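Side-chain contacts in N-acetylmuramoyl-L-alanine amidase (PDB 7AGM), which hydrolyses the amide bond between N-acetylmuramic acid and L-alanine in bacterial peptidoglycan, using a zinc-containing site: residues L61-R64 and A65-A69; R210-A213 and G214-S218; N188-D191 and S192-K196; D167-G170 and L171-Q175. All coordinates share one frame; numbering follows the deposited sequence.

How the interactions relate
All four contacts join side chains a turn apart on helical stretches, and their chemistry varies with position. Interactions 1 and 2 are mainly apolar and lie on neighbouring long helices, 52-69 and 198-219. The two meet directly, Leu67 CD2 lying 4.0 Å from Ile212 CG2, although interaction 2 is more buried and interaction 1 keeps an exposed flank. Interactions 3 and 4 sit at the starts of short helices, where polar groups carry more of the load. The former uses an asparagine N-cap on a partly exposed helix, the latter a buried asparagine and a water. Their centres lie about 28 Å apart, on opposite sides of the chain's centre.

Interaction 1. Residues L61-R64 and A65-A69; sequences LRVR and AALTA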
ATOM      1  N   LEU A  61      -5.461  -7.670   6.251  1.00 14.62           N
ATOM      2  CA  LEU A  61      -5.921  -8.274   7.502  1.00 15.07           C
ATOM      3  C   LEU A  61      -4.783  -9.010   8.199  1.00 14.22           C
ATOM      4  O   LEU A  61      -4.674  -8.986   9.431  1.00 14.77           O
ATOM      5  CB  LEU A  61      -7.072  -9.243   7.219  1.00 16.79           C
ATOM      6  CG  LEU A  61      -8.397  -8.610   6.793  1.00 19.33           C
ATOM      7  CD1 LEU A  61      -9.438  -9.691   6.520  1.00 20.21           C
ATOM      8  CD2 LEU A  61      -8.902  -7.633   7.859  1.00 21.44           C
ATOM      9  N   ARG A  62      -3.940  -9.689   7.423  1.00 14.31           N
ATOM     10  CA  ARG A  62      -2.793 -10.381   7.993  1.00 14.43           C
ATOM     11  C   ARG A  62      -1.782  -9.393   8.554  1.00 14.15           C
ATOM     12  O   ARG A  62      -1.239  -9.617   9.644  1.00 15.16           O
ATOM     13  CB  ARG A  62      -2.175 -11.292   6.938  1.00 15.09           C
ATOM     14  CG  ARG A  62      -3.123 -12.426   6.546  1.00 15.29           C
ATOM     15  CD  ARG A  62      -2.662 -13.163   5.298  1.00 15.85           C
ATOM     16  NE  ARG A  62      -3.671 -14.120   4.835  1.00 17.00           N
ATOM     17  CZ  ARG A  62      -3.759 -15.380   5.246  1.00 18.26           C
ATOM     18  NH1 ARG A  62      -2.895 -15.861   6.130  1.00 18.62           N
ATOM     19  NH2 ARG A  62      -4.717 -16.163   4.767  1.00 19.70           N
ATOM     20  N   VAL A  63      -1.534  -8.287   7.841  1.00 14.16           N
ATOM     21  CA  VAL A  63      -0.660  -7.239   8.366  1.00 14.15           C
ATOM     22  C   VAL A  63      -1.212  -6.700   9.681  1.00 15.12           C
ATOM     23  O   VAL A  63      -0.479  -6.550  10.665  1.00 15.90           O
ATOM     24  CB  VAL A  63      -0.475  -6.113   7.328  1.00 13.20           C
ATOM     25  CG1 VAL A  63       0.196  -4.887   7.965  1.00 13.91           C
ATOM     26  CG2 VAL A  63       0.336  -6.606   6.120  1.00 12.77           C
ATOM     27  N   ARG A  64      -2.517  -6.411   9.722  1.00 15.41           N
ATOM     28  CA  ARG A  64      -3.110  -5.848  10.933  1.00 16.26           C
ATOM     29  C   ARG A  64      -2.935  -6.779  12.124  1.00 15.96           C
ATOM     30  O   ARG A  64      -2.576  -6.340  13.224  1.00 16.22           O
ATOM     31  CB  ARG A  64      -4.593  -5.535  10.731  1.00 17.60           C
ATOM     32  CG  ARG A  64      -5.226  -5.097  12.038  1.00 19.48           C
ATOM     33  CD  ARG A  64      -6.616  -4.611  11.870  1.00 22.84           C
ATOM     34  NE  ARG A  64      -7.541  -5.705  11.638  1.00 25.51           N
ATOM     35  CZ  ARG A  64      -8.849  -5.532  11.525  1.00 40.57           C
ATOM     36  NH1 ARG A  64      -9.362  -4.313  11.632  1.00 31.01           N
ATOM     37  NH2 ARG A  64      -9.637  -6.571  11.306  1.00 32.84           N
ATOM     38  N   ALA A  65      -3.224  -8.070  11.936  1.00 15.25           N
ATOM     39  CA  ALA A  65      -3.087  -9.026  13.031  1.00 15.57           C
ATOM     40  C   ALA A  65      -1.664  -9.048  13.579  1.00 15.19           C
ATOM     41  O   ALA A  65      -1.463  -9.079  14.800  1.00 16.45           O
ATOM     42  CB  ALA A  65      -3.491 -10.420  12.553  1.00 16.15           C
ATOM     43  N   ALA A  66      -0.659  -9.015  12.699  1.00 14.76           N
ATOM     44  CA  ALA A  66       0.720  -9.053  13.171  1.00 15.95           C
ATOM     45  C   ALA A  66       1.086  -7.775  13.913  1.00 16.09           C
ATOM     46  O   ALA A  66       1.772  -7.825  14.942  1.00 16.90           O
ATOM     47  CB  ALA A  66       1.677  -9.321  12.009  1.00 16.74           C
ATOM     48  N   LEU A  67       0.611  -6.624  13.428  1.00 15.66           N
ATOM     49  CA  LEU A  67       0.876  -5.362  14.117  1.00 15.59           C
ATOM     50  C   LEU A  67       0.230  -5.342  15.497  1.00 15.82           C
ATOM     51  O   LEU A  67       0.856  -4.923  16.477  1.00 15.86           O
ATOM     52  CB  LEU A  67       0.392  -4.179  13.276  1.00 15.92           C
ATOM     53  CG  LEU A  67       1.213  -3.928  12.015  1.00 15.69           C
ATOM     54  CD1 LEU A  67       0.629  -2.758  11.242  1.00 14.64           C
ATOM     55  CD2 LEU A  67       2.685  -3.678  12.359  1.00 16.58           C
ATOM     56  N   THR A  68      -1.021  -5.799  15.595  1.00 15.90           N
ATOM     57  CA  THR A  68      -1.687  -5.870  16.891  1.00 18.54           C
ATOM     58  C   THR A  68      -0.883  -6.715  17.875  1.00 19.24           C
ATOM     59  O   THR A  68      -0.750  -6.354  19.050  1.00 19.78           O
ATOM     60  CB  THR A  68      -3.101  -6.431  16.710  1.00 22.09           C
ATOM     61  OG1 THR A  68      -3.869  -5.543  15.885  1.00 22.42           O
ATOM     62  CG2 THR A  68      -3.795  -6.581  18.056  1.00 27.96           C
ATOM     63  N   ALA A  69      -0.312  -7.828  17.404  1.00 19.25           N
ATOM     64  CA  ALA A  69       0.490  -8.678  18.278  1.00 20.16           C
ATOM     65  C   ALA A  69       1.735  -7.957  18.784  1.00 20.53           C
ATOM     66  O   ALA A  69       2.266  -8.312  19.842  1.00 21.57           O
ATOM     67  CB  ALA A  69       0.879  -9.963  17.545  1.00 21.40           C
TER
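Val63 and Leu67, one helical turn apart, form the apolar i to i+4 pair of helix 52-69, which packs against the mixed sheet of this α/β fold. The two run abreast toward the sheet, with Val63 CG1 meeting Leu67 CD1 at 3.9 Å. On Leu67, CG turns beside its own backbone N (chi1 -70°), which brings CG to 3.4 Å from Val63 O. That oxygen also receives the backbone bond from Leu67 N, at 3.0 Å, so polar and apolar contacts converge on one turn.

The next layer outward is the sheet. Val63 rests on Leu13 and Leu67 on Val11, both of strand 10-15, while Leu67 also reaches Thr74 of strand 73-76. Arg62, whose NE makes a salt bridge to Asp58 and whose NH1 hydrogen-bonds Gln202, touches helix 198-219, as does Ala66.

The flank of Arg64 and Thr68 is more open. With CG opposite its own backbone N (chi1 174°), Arg64 starts out beside Thr68, CG 4.1 Å from Thr68 OG1; the rest of the chain heads away. Arg64 O accepts from Thr68 N at 2.9 Å, and the hydroxyl OG1 of Thr68 stands 3.1 Å from that same Arg64 O.

Interaction 2. Residues R210-A213 and G214-S218; sequences RGIA and GFLGS
Leu216 lies against Ile212 one turn earlier in helix 198-219, giving an i to i+4 apolar ridge on the helix face that covers the central mixed sheet of the α/β amidase fold. Traced from its root, Leu216 first passes over backbone oxygens: CB is 3.5 Å from Ile212 O and somewhat farther from Ala213 O. With chi1 at -69° the chain swings back along the helix toward the preceding turn, and CG settles 3.3 Å from Ile212 O. Beyond CG, the tip atom CD1 turns to the neighbouring side chain and meets Ile212 CG2 at 3.9 Å, the two residues leaving the helix in a common direction.

The pair is set by the backbone between them, since Leu216 N donates to Ile212 O at 2.8 Å in a nearly straight bond (172°). Past this helix, Leu216 packs on Val11 of strand 10-15 and Ala102 of strand 102-109, while Ile212 touches Val104 of the latter strand. The apolar ridge thus bridges adjacent strands of the sheet. Ile212 also touches Val63 and Leu67 of helix 52-69, and so sits where that helix and the sheet meet.

Phe215 takes another direction. Its CB stays near the turn, 3.5 Å from Gly211 O, but the ring leads away from the 210-213 residues, stacks with Phe138 and touches Pro177. The carbonyl of Phe215 has a local task as well: near the end of the helix, Ser218 folds its hydroxyl back over the last turn, and OG donates to Phe215 O at 2.7 Å.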
ATOM      1  N   ARG A 210       7.591  -6.415   8.573  1.00 14.76           N
ATOM      2  CA  ARG A 210       8.991  -6.120   8.882  1.00 15.94           C
ATOM      3  C   ARG A 210       9.363  -4.711   8.442  1.00 14.92           C
ATOM      4  O   ARG A 210      10.078  -3.996   9.155  1.00 15.90           O
ATOM      5  CB  ARG A 210       9.912  -7.145   8.221  1.00 19.00           C
ATOM      6  CG  ARG A 210       9.841  -8.532   8.837  1.00 23.48           C
ATOM      7  CD  ARG A 210      10.684  -9.533   8.057  1.00 28.78           C
ATOM      8  NE  ARG A 210      12.110  -9.229   8.134  1.00 66.06           N
ATOM      9  CZ  ARG A 210      13.057  -9.885   7.467  1.00 79.90           C
ATOM     10  NH1 ARG A 210      12.735 -10.890   6.663  1.00 67.93           N
ATOM     11  NH2 ARG A 210      14.330  -9.534   7.604  1.00 67.22           N
ATOM     12  N   GLY A 211       8.893  -4.296   7.264  1.00 14.38           N
ATOM     13  CA  GLY A 211       9.114  -2.922   6.829  1.00 14.60           C
ATOM     14  C   GLY A 211       8.502  -1.900   7.772  1.00 13.45           C
ATOM     15  O   GLY A 211       9.129  -0.889   8.108  1.00 14.16           O
ATOM     16  N   ILE A 212       7.254  -2.131   8.186  1.00 13.39           N
ATOM     17  CA  ILE A 212       6.573  -1.204   9.092  1.00 13.34           C
ATOM     18  C   ILE A 212       7.291  -1.141  10.432  1.00 14.02           C
ATOM     19  O   ILE A 212       7.588  -0.053  10.944  1.00 14.88           O
ATOM     20  CB  ILE A 212       5.092  -1.593   9.260  1.00 13.39           C
ATOM     21  CG1 ILE A 212       4.369  -1.466   7.919  1.00 13.06           C
ATOM     22  CG2 ILE A 212       4.437  -0.735  10.351  1.00 15.21           C
ATOM     23  CD1 ILE A 212       2.915  -1.958   7.975  1.00 13.72           C
ATOM     24  N   ALA A 213       7.576  -2.308  11.022  1.00 14.44           N
ATOM     25  CA  ALA A 213       8.211  -2.346  12.336  1.00 15.70           C
ATOM     26  C   ALA A 213       9.601  -1.724  12.295  1.00 16.49           C
ATOM     27  O   ALA A 213       9.992  -1.000  13.223  1.00 18.07           O
ATOM     28  CB  ALA A 213       8.280  -3.785  12.844  1.00 17.87           C
ATOM     29  N   GLY A 214      10.357  -1.987  11.226  1.00 17.15           N
ATOM     30  CA  GLY A 214      11.678  -1.393  11.101  1.00 17.52           C
ATOM     31  C   GLY A 214      11.621   0.119  11.011  1.00 17.72           C
ATOM     32  O   GLY A 214      12.425   0.821  11.638  1.00 18.58           O
ATOM     33  N   PHE A 215      10.660   0.644  10.248  1.00 16.25           N
ATOM     34  CA  PHE A 215      10.512   2.092  10.153  1.00 15.43           C
ATOM     35  C   PHE A 215      10.057   2.692  11.480  1.00 15.53           C
ATOM     36  O   PHE A 215      10.602   3.707  11.928  1.00 17.14           O
ATOM     37  CB  PHE A 215       9.542   2.471   9.030  1.00 14.42           C
ATOM     38  CG  PHE A 215       9.267   3.953   8.958  1.00 14.44           C
ATOM     39  CD1 PHE A 215      10.263   4.838   8.566  1.00 13.86           C
ATOM     40  CD2 PHE A 215       8.019   4.464   9.298  1.00 15.03           C
ATOM     41  CE1 PHE A 215      10.021   6.208   8.503  1.00 15.15           C
ATOM     42  CE2 PHE A 215       7.768   5.831   9.231  1.00 15.03           C
ATOM     43  CZ  PHE A 215       8.779   6.705   8.835  1.00 15.39           C
ATOM     44  N   LEU A 216       9.042   2.092  12.117  1.00 14.71           N
ATOM     45  CA  LEU A 216       8.580   2.614  13.402  1.00 15.21           C
ATOM     46  C   LEU A 216       9.711   2.649  14.420  1.00 17.62           C
ATOM     47  O   LEU A 216       9.855   3.625  15.166  1.00 18.96           O
ATOM     48  CB  LEU A 216       7.420   1.767  13.930  1.00 13.64           C
ATOM     49  CG  LEU A 216       6.093   1.849  13.169  1.00 13.81           C
ATOM     50  CD1 LEU A 216       5.107   0.892  13.832  1.00 14.26           C
ATOM     51  CD2 LEU A 216       5.532   3.267  13.132  1.00 14.62           C
ATOM     52  N   GLY A 217      10.529   1.595  14.455  1.00 17.49           N
ATOM     53  CA  GLY A 217      11.639   1.560  15.393  1.00 19.26           C
ATOM     54  C   GLY A 217      12.678   2.628  15.108  1.00 23.42           C
ATOM     55  O   GLY A 217      13.268   3.192  16.033  1.00 27.45           O
ATOM     56  N   SER A 218      12.920   2.917  13.828  1.00 24.17           N
ATOM     57  CA  SER A 218      13.873   3.958  13.468  1.00 25.57           C
ATOM     58  C   SER A 218      13.396   5.329  13.923  1.00 28.50           C
ATOM     59  O   SER A 218      14.218   6.194  14.252  1.00 34.99           O
ATOM     60  CB  SER A 218      14.089   3.960  11.956  1.00 25.92           C
ATOM     61  OG  SER A 218      13.029   4.650  11.307  1.00 31.79           O
TER

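Interaction 3. Residues N188-D191 and S192-K196; sequences NPVD and SALMK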
ATOM      1  N   ASN A 188       1.412 -11.787 -13.960  1.00 18.31           N
ATOM      2  CA  ASN A 188       2.570 -12.674 -13.997  1.00 17.33           C
ATOM      3  C   ASN A 188       2.221 -14.018 -13.352  1.00 17.63           C
ATOM      4  O   ASN A 188       1.546 -14.049 -12.320  1.00 17.62           O
ATOM      5  CB  ASN A 188       3.741 -12.041 -13.246  1.00 16.97           C
ATOM      6  CG  ASN A 188       4.901 -12.995 -13.071  1.00 16.59           C
ATOM      7  OD1 ASN A 188       5.057 -13.610 -12.018  1.00 16.37           O
ATOM      8  ND2 ASN A 188       5.725 -13.126 -14.104  1.00 17.36           N
ATOM      9  N   PRO A 189       2.664 -15.144 -13.930  1.00 17.75           N
ATOM     10  CA  PRO A 189       2.289 -16.451 -13.353  1.00 18.24           C
ATOM     11  C   PRO A 189       2.782 -16.694 -11.934  1.00 17.76           C
ATOM     12  O   PRO A 189       2.072 -17.346 -11.153  1.00 17.40           O
ATOM     13  CB  PRO A 189       2.872 -17.461 -14.353  1.00 19.76           C
ATOM     14  CG  PRO A 189       2.909 -16.725 -15.650  1.00 20.07           C
ATOM     15  CD  PRO A 189       3.219 -15.276 -15.287  1.00 19.35           C
ATOM     16  N   VAL A 190       3.978 -16.219 -11.574  1.00 17.76           N
ATOM     17  CA  VAL A 190       4.476 -16.447 -10.219  1.00 16.91           C
ATOM     18  C   VAL A 190       3.721 -15.575  -9.221  1.00 15.56           C
ATOM     19  O   VAL A 190       3.187 -16.065  -8.216  1.00 15.81           O
ATOM     20  CB  VAL A 190       5.993 -16.203 -10.126  1.00 17.59           C
ATOM     21  CG1 VAL A 190       6.467 -16.485  -8.712  1.00 17.65           C
ATOM     22  CG2 VAL A 190       6.759 -17.046 -11.145  1.00 18.44           C
ATOM     23  N   ASP A 191       3.675 -14.263  -9.475  1.00 15.72           N
ATOM     24  CA  ASP A 191       3.034 -13.363  -8.519  1.00 15.24           C
ATOM     25  C   ASP A 191       1.555 -13.698  -8.358  1.00 15.28           C
ATOM     26  O   ASP A 191       1.031 -13.699  -7.237  1.00 15.67           O
ATOM     27  CB  ASP A 191       3.202 -11.899  -8.945  1.00 15.64           C
ATOM     28  CG  ASP A 191       4.626 -11.379  -8.791  1.00 16.00           C
ATOM     29  OD1 ASP A 191       5.490 -12.068  -8.214  1.00 16.19           O
ATOM     30  OD2 ASP A 191       4.861 -10.241  -9.246  1.00 15.94           O
ATOM     31  N   SER A 192       0.858 -13.971  -9.466  1.00 16.13           N
ATOM     32  CA  SER A 192      -0.555 -14.319  -9.357  1.00 17.93           C
ATOM     33  C   SER A 192      -0.763 -15.584  -8.530  1.00 17.71           C
ATOM     34  O   SER A 192      -1.680 -15.637  -7.703  1.00 18.36           O
ATOM     35  CB  SER A 192      -1.200 -14.443 -10.737  1.00 19.54           C
ATOM     36  OG  SER A 192      -0.643 -15.510 -11.470  1.00 20.50           O
ATOM     37  N   ALA A 193       0.073 -16.611  -8.729  1.00 16.74           N
ATOM     38  CA  ALA A 193      -0.059 -17.823  -7.921  1.00 16.11           C
ATOM     39  C   ALA A 193       0.174 -17.536  -6.446  1.00 16.17           C
ATOM     40  O   ALA A 193      -0.549 -18.053  -5.587  1.00 17.15           O
ATOM     41  CB  ALA A 193       0.892 -18.913  -8.408  1.00 15.93           C
ATOM     42  N   LEU A 194       1.174 -16.707  -6.127  1.00 16.47           N
ATOM     43  CA  LEU A 194       1.393 -16.318  -4.735  1.00 16.71           C
ATOM     44  C   LEU A 194       0.185 -15.578  -4.176  1.00 17.32           C
ATOM     45  O   LEU A 194      -0.263 -15.851  -3.057  1.00 18.03           O
ATOM     46  CB  LEU A 194       2.632 -15.429  -4.626  1.00 17.54           C
ATOM     47  CG  LEU A 194       3.986 -16.125  -4.666  1.00 17.84           C
ATOM     48  CD1 LEU A 194       5.094 -15.078  -4.843  1.00 17.94           C
ATOM     49  CD2 LEU A 194       4.225 -16.951  -3.402  1.00 18.66           C
ATOM     50  N   MET A 195      -0.351 -14.629  -4.947  1.00 17.07           N
ATOM     51  CA  MET A 195      -1.442 -13.787  -4.469  1.00 17.40           C
ATOM     52  C   MET A 195      -2.715 -14.580  -4.218  1.00 17.82           C
ATOM     53  O   MET A 195      -3.496 -14.229  -3.326  1.00 18.98           O
ATOM     54  CB  MET A 195      -1.708 -12.680  -5.479  1.00 18.29           C
ATOM     55  CG  MET A 195      -0.609 -11.648  -5.478  1.00 18.56           C
ATOM     56  SD  MET A 195      -0.692 -10.568  -6.904  1.00 19.11           S
ATOM     57  CE  MET A 195       0.604  -9.419  -6.469  1.00 19.71           C
ATOM     58  N   LYS A 196      -2.952 -15.627  -5.006  1.00 17.12           N
ATOM     59  CA  LYS A 196      -4.134 -16.461  -4.845  1.00 18.10           C
ATOM     60  C   LYS A 196      -4.046 -17.407  -3.655  1.00 19.17           C
ATOM     61  O   LYS A 196      -5.063 -18.013  -3.297  1.00 21.48           O
ATOM     62  CB  LYS A 196      -4.330 -17.303  -6.100  1.00 19.54           C
ATOM     63  CG  LYS A 196      -4.721 -16.541  -7.339  1.00 21.92           C
ATOM     64  CD  LYS A 196      -4.691 -17.518  -8.499  1.00 24.85           C
ATOM     65  CE  LYS A 196      -5.156 -16.923  -9.783  1.00 27.30           C
ATOM     66  NZ  LYS A 196      -5.196 -18.001 -10.811  1.00 26.01           N
TER
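Ser192 binds Asn188 O twice, and this double grip fixes the first turn of helix 189-196. The backbone N of Ser192 donates to Asn188 O at 2.9 Å, and its hydroxyl OG does so at 2.8 Å, approaching tilted from the carbonyl plane. A chi1 of 65°, with OG tucked between the backbone N and the carbonyl carbon, turns the hydroxyl back toward that oxygen. Asn188 also acts through its side chain: OD1 receives Asp191 N at 3.0 Å, in the carbonyl plane and on a lone pair, and takes a weak second bond from Val190 N. The amide's rotation is fixed further by ND2, which donates to Pro113 O.

Asp191 holds the turn to its surroundings through a salt bridge from OD1 to Arg116, while OD2 accepts from the backbone N atoms of Asn185 and Gly117.

Met195 runs back alongside the Asp191 carbonyl, CG at 3.2 Å and SD at 3.6 Å from Asp191 O, and, like Asp191 and Leu194, touches Tyr204 of helix 198-219. Val190 CG1 and Leu194 CD1 approach to 4.3 Å on a more open flank. The arrangement is a classic asparagine N-cap, and its helix brings the side chain of Met195 to about 10 Å from the zinc ion.

Interaction 4. Residues D167-G170 and L171-Q175; sequences DIAG and LNLAQ
The flat amide of Asn172 has the carbonyl oxygen of Ile168 over one of its faces: Asn172 CG is 3.2 Å from Ile168 O, which stands almost directly above that carbon. This is a facial approach, not a bond through the amide's N-H. The edges do the bonding. ND2 donates to Ser166 O and Thr31 O, while OD1 accepts from Arg33 and lies 2.8 Å from a water. The same water accepts from Ile168 N at 2.9 Å, linking the N-cap residue to the amide and, with the other partners, holding the group's rotation. A chi1 of -65° places Asn172 CG beside its own N, back toward the Ile168 carbonyl, which also takes Asn172 N at 2.9 Å, nearly straight (167°).

The apolar side is built by Ile168 and Leu171, which lie alongside one another, Ile168 CB meeting Leu171 CD1 at 3.9 Å. Beside it in sequence, Ala169 CB comes to 4.4 Å from Leu173 CD1.

The short helix 169-173 is wedged between elements: Ile168, its side chain about 8 Å from the zinc ion, and Leu171 rest on Leu121 of strand 119-123 and Leu180 of strand 178-185, while Ala169 and Leu173 face helix 88-98 through Val88 and Ala92.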
ATOM      1  N   ASP A 167       1.589  11.027  -9.219  1.00 18.00           N
ATOM      2  CA  ASP A 167       0.223  10.886  -9.703  1.00 17.49           C
ATOM      3  C   ASP A 167      -0.701  10.127  -8.757  1.00 16.88           C
ATOM      4  O   ASP A 167      -1.849   9.871  -9.130  1.00 18.97           O
ATOM      5  CB  ASP A 167       0.210  10.205 -11.078  1.00 18.43           C
ATOM      6  CG  ASP A 167       0.837   8.816 -11.055  1.00 22.49           C
ATOM      7  OD1 ASP A 167       1.907   8.642 -10.439  1.00 22.64           O
ATOM      8  OD2 ASP A 167       0.266   7.886 -11.665  1.00 27.59           O
ATOM      9  N   ILE A 168      -0.252   9.769  -7.550  1.00 15.54           N
ATOM     10  CA  ILE A 168      -1.060   8.991  -6.608  1.00 15.15           C
ATOM     11  C   ILE A 168      -1.657   9.957  -5.588  1.00 15.13           C
ATOM     12  O   ILE A 168      -0.932  10.517  -4.756  1.00 14.72           O
ATOM     13  CB  ILE A 168      -0.239   7.901  -5.902  1.00 16.21           C
ATOM     14  CG1 ILE A 168       0.498   6.997  -6.903  1.00 18.97           C
ATOM     15  CG2 ILE A 168      -1.144   7.082  -4.954  1.00 15.49           C
ATOM     16  CD1 ILE A 168      -0.402   6.327  -7.916  1.00 19.88           C
ATOM     17  N   ALA A 169      -2.984  10.130  -5.624  1.00 16.29           N
ATOM     18  CA  ALA A 169      -3.640  11.085  -4.729  1.00 16.96           C
ATOM     19  C   ALA A 169      -3.383  10.763  -3.260  1.00 16.37           C
ATOM     20  O   ALA A 169      -3.138  11.666  -2.451  1.00 17.37           O
ATOM     21  CB  ALA A 169      -5.142  11.138  -5.025  1.00 18.40           C
ATOM     22  N   GLY A 170      -3.441   9.483  -2.886  1.00 15.56           N
ATOM     23  CA  GLY A 170      -3.243   9.131  -1.488  1.00 16.16           C
ATOM     24  C   GLY A 170      -1.863   9.489  -0.971  1.00 15.74           C
ATOM     25  O   GLY A 170      -1.709   9.869   0.194  1.00 16.36           O
ATOM     26  N   LEU A 171      -0.840   9.378  -1.825  1.00 14.49           N
ATOM     27  CA  LEU A 171       0.511   9.799  -1.463  1.00 14.13           C
ATOM     28  C   LEU A 171       0.650  11.317  -1.487  1.00 14.05           C
ATOM     29  O   LEU A 171       1.211  11.909  -0.555  1.00 14.90           O
ATOM     30  CB  LEU A 171       1.522   9.152  -2.412  1.00 13.75           C
ATOM     31  CG  LEU A 171       1.682   7.632  -2.243  1.00 13.30           C
ATOM     32  CD1 LEU A 171       2.585   7.089  -3.338  1.00 13.98           C
ATOM     33  CD2 LEU A 171       2.223   7.247  -0.878  1.00 14.26           C
ATOM     34  N   ASN A 172       0.115  11.970  -2.521  1.00 13.15           N
ATOM     35  CA  ASN A 172       0.246  13.424  -2.615  1.00 13.02           C
ATOM     36  C   ASN A 172      -0.392  14.113  -1.418  1.00 12.84           C
ATOM     37  O   ASN A 172       0.097  15.147  -0.948  1.00 13.60           O
ATOM     38  CB  ASN A 172      -0.440  13.934  -3.879  1.00 13.20           C
ATOM     39  CG  ASN A 172       0.207  13.446  -5.148  1.00 13.23           C
ATOM     40  OD1 ASN A 172       1.374  13.056  -5.162  1.00 14.32           O
ATOM     41  ND2 ASN A 172      -0.541  13.505  -6.242  1.00 14.40           N
ATOM     42  N   LEU A 173      -1.505  13.578  -0.934  1.00 13.61           N
ATOM     43  CA  LEU A 173      -2.287  14.275   0.078  1.00 14.45           C
ATOM     44  C   LEU A 173      -1.881  13.924   1.503  1.00 14.26           C
ATOM     45  O   LEU A 173      -2.341  14.589   2.440  1.00 15.08           O
ATOM     46  CB  LEU A 173      -3.783  14.007  -0.134  1.00 16.16           C
ATOM     47  CG  LEU A 173      -4.395  14.583  -1.418  1.00 16.72           C
ATOM     48  CD1 LEU A 173      -5.747  13.948  -1.736  1.00 18.04           C
ATOM     49  CD2 LEU A 173      -4.521  16.102  -1.306  1.00 16.29           C
ATOM     50  N   ALA A 174      -1.028  12.915   1.689  1.00 12.81           N
ATOM     51  CA  ALA A 174      -0.626  12.523   3.037  1.00 12.43           C
ATOM     52  C   ALA A 174       0.244  13.589   3.682  1.00 13.43           C
ATOM     53  O   ALA A 174       1.139  14.157   3.046  1.00 14.72           O
ATOM     54  CB  ALA A 174       0.144  11.202   2.997  1.00 14.32           C
ATOM     55  N   GLN A 175      -0.001  13.827   4.969  1.00 14.12           N
ATOM     56  CA  GLN A 175       0.760  14.776   5.772  1.00 15.44           C
ATOM     57  C   GLN A 175       1.583  14.082   6.851  1.00 14.99           C
ATOM     58  O   GLN A 175       2.155  14.759   7.716  1.00 15.84           O
ATOM     59  CB  GLN A 175      -0.178  15.829   6.369  1.00 18.10           C
ATOM     60  CG  GLN A 175      -0.986  16.581   5.309  1.00 24.48           C
ATOM     61  CD  GLN A 175      -1.993  17.537   5.911  1.00 34.96           C
ATOM     62  OE1 GLN A 175      -1.990  17.777   7.117  1.00 42.01           O
ATOM     63  NE2 GLN A 175      -2.862  18.089   5.073  1.00 39.30           N
TER
HETATM   64  O   HOH W   1       2.057  10.396  -5.898  1.00 15.03           O